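Local atomic coordinates of protein CT_858 (Chlamydia trachomatis, PDB entry 3DOR), a protein that probably acts as a secreted serine-type endopeptidase of Chlamydia, with a PDZ-like region and a peptidase family S41 region, and forms a dimer. Residues B[273-277]-B[306-310]. Sequence-based numbering, arbitrary orientation.
Sequences EGLFR and MEDFD
Neither segment is helix or strand. Residues 306-310 hold a type II beta turn from Met306 to Phe309: Glu307 sits at phi/psi -49/126, Asp308 at 68/18, and Phe309 N donates to Met306 O at 2.9 Å. Residues 273-277 lie in the loop joining the adjacent antiparallel strands 268-271 and 278-284; the nearest CA atoms, Leu275 CA and Asp308 CA, are 6.9 Å apart. The polar link between the backbones is a water that donates to Leu275 O (2.7 Å) and Glu307 O (2.5 Å). Leu275 points toward the turn with chi1 between wells (-115°), placing CD1 3.5 Å from Asp308 O and CD2 3.8 Å from Phe309 CD1, at the ring edge. Met306 (chi1 m, chi2 t, chi3 p) sets CE over one face of the Phe276 ring, 3.9 Å from its centroid and 17° off the normal, a CH-pi contact; SD approaches obliquely, 4.5 Å from that centroid and 27° off, a Met-aromatic contact. Glu319 accepts from Leu275 N and Phe276 N, while Phe276 touches Ile323 and Met306 touches Pro316, so helix 316-330 backs both loops. A hairpin loop thus packs on the loop opening the beta-alpha-beta crossover 290-297, 316-330, 333-337 of the mixed sheet.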
loop_
_atom_site.group_PDB
_atom_site.type_symbol
_atom_site.label_atom_id
_atom_site.label_comp_id
_atom_site.label_asym_id
_atom_site.label_seq_id
_atom_site.Cartn_x
_atom_site.Cartn_y
_atom_site.Cartn_z
ATOM N N GLU B 273 -14.869 16.904 -27.628
ATOM C CA GLU B 273 -15.797 17.007 -26.507
ATOM C C GLU B 273 -15.567 16.099 -25.305
ATOM O O GLU B 273 -16.408 16.056 -24.405
ATOM C CB GLU B 273 -17.226 16.773 -27.005
ATOM C CG GLU B 273 -17.693 17.746 -28.069
ATOM C CD GLU B 273 -19.096 17.428 -28.570
ATOM O OE1 GLU B 273 -19.607 18.187 -29.424
ATOM O OE2 GLU B 273 -19.686 16.420 -28.114
ATOM N N GLY B 274 -14.453 15.381 -25.268
ATOM C CA GLY B 274 -14.214 14.490 -24.145
ATOM C C GLY B 274 -13.401 15.023 -22.975
ATOM O O GLY B 274 -13.555 16.169 -22.545
ATOM N N LEU B 275 -12.529 14.163 -22.462
ATOM C CA LEU B 275 -11.665 14.465 -21.332
ATOM C C LEU B 275 -10.539 15.457 -21.652
ATOM O O LEU B 275 -10.202 16.308 -20.830
ATOM C CB LEU B 275 -11.059 13.155 -20.815
ATOM C CG LEU B 275 -11.393 12.641 -19.410
ATOM C CD1 LEU B 275 -12.870 12.827 -19.080
ATOM C CD2 LEU B 275 -11.004 11.173 -19.335
ATOM N N PHE B 276 -9.957 15.337 -22.841
ATOM C CA PHE B 276 -8.856 16.204 -23.256
ATOM C C PHE B 276 -9.292 17.506 -23.914
ATOM O O PHE B 276 -10.295 17.551 -24.627
ATOM C CB PHE B 276 -7.948 15.507 -24.289
ATOM C CG PHE B 276 -7.213 14.308 -23.772
ATOM C CD1 PHE B 276 -7.783 13.044 -23.835
ATOM C CD2 PHE B 276 -5.924 14.440 -23.265
ATOM C CE1 PHE B 276 -7.070 11.911 -23.397
ATOM C CE2 PHE B 276 -5.203 13.319 -22.826
ATOM C CZ PHE B 276 -5.777 12.054 -22.893
ATOM N N ARG B 277 -8.525 18.564 -23.693
ATOM C CA ARG B 277 -8.812 19.813 -24.378
ATOM C C ARG B 277 -8.079 19.624 -25.713
ATOM O O ARG B 277 -6.857 19.451 -25.748
ATOM C CB ARG B 277 -8.223 21.026 -23.646
ATOM C CG ARG B 277 -8.406 22.314 -24.447
ATOM C CD ARG B 277 -7.949 23.570 -23.719
ATOM N NE ARG B 277 -8.191 24.749 -24.545
ATOM C CZ ARG B 277 -7.643 25.940 -24.341
ATOM N NH1 ARG B 277 -6.810 26.130 -23.329
ATOM N NH2 ARG B 277 -7.912 26.940 -25.164
ATOM N N MET B 306 -7.190 12.407 -14.167
ATOM C CA MET B 306 -7.694 13.407 -15.104
ATOM C C MET B 306 -9.070 13.919 -14.688
ATOM O O MET B 306 -9.932 13.149 -14.270
ATOM C CB MET B 306 -7.790 12.843 -16.524
ATOM C CG MET B 306 -6.456 12.615 -17.196
ATOM S SD MET B 306 -6.670 12.298 -18.947
ATOM C CE MET B 306 -6.886 13.978 -19.580
ATOM N N GLU B 307 -9.256 15.228 -14.811
ATOM C CA GLU B 307 -10.511 15.892 -14.479
ATOM C C GLU B 307 -11.704 15.184 -15.111
ATOM O O GLU B 307 -11.727 14.971 -16.319
ATOM C CB GLU B 307 -10.481 17.333 -14.990
ATOM C CG GLU B 307 -10.277 18.404 -13.934
ATOM C CD GLU B 307 -9.870 19.748 -14.538
ATOM O OE1 GLU B 307 -8.670 20.100 -14.457
ATOM O OE2 GLU B 307 -10.747 20.445 -15.098
ATOM N N ASP B 308 -12.692 14.822 -14.295
ATOM C CA ASP B 308 -13.902 14.172 -14.789
ATOM C C ASP B 308 -13.696 12.764 -15.324
ATOM O O ASP B 308 -14.534 12.257 -16.063
ATOM C CB ASP B 308 -14.550 15.022 -15.889
ATOM C CG ASP B 308 -14.948 16.402 -15.408
ATOM O OD1 ASP B 308 -15.761 16.490 -14.465
ATOM O OD2 ASP B 308 -14.453 17.401 -15.972
ATOM N N PHE B 309 -12.589 12.127 -14.969
ATOM C CA PHE B 309 -12.366 10.771 -15.447
ATOM C C PHE B 309 -13.398 9.821 -14.838
ATOM O O PHE B 309 -13.628 9.835 -13.630
ATOM C CB PHE B 309 -10.964 10.285 -15.087
ATOM C CG PHE B 309 -10.734 8.835 -15.414
ATOM C CD1 PHE B 309 -10.933 8.362 -16.706
ATOM C CD2 PHE B 309 -10.366 7.934 -14.424
ATOM C CE1 PHE B 309 -10.771 7.015 -17.006
ATOM C CE2 PHE B 309 -10.201 6.586 -14.711
ATOM C CZ PHE B 309 -10.405 6.125 -16.006
ATOM N N ASP B 310 -14.023 9.005 -15.680
ATOM C CA ASP B 310 -15.012 8.036 -15.214
ATOM C C ASP B 310 -14.400 6.641 -15.299
ATOM O O ASP B 310 -14.294 6.064 -16.381
ATOM C CB ASP B 310 -16.268 8.077 -16.083
ATOM C CG ASP B 310 -17.367 7.170 -15.554
ATOM O OD1 ASP B 310 -17.047 6.124 -14.944
ATOM O OD2 ASP B 310 -18.551 7.503 -15.758
HETATM O O HOH W 1 -10.400 16.154 -18.112
#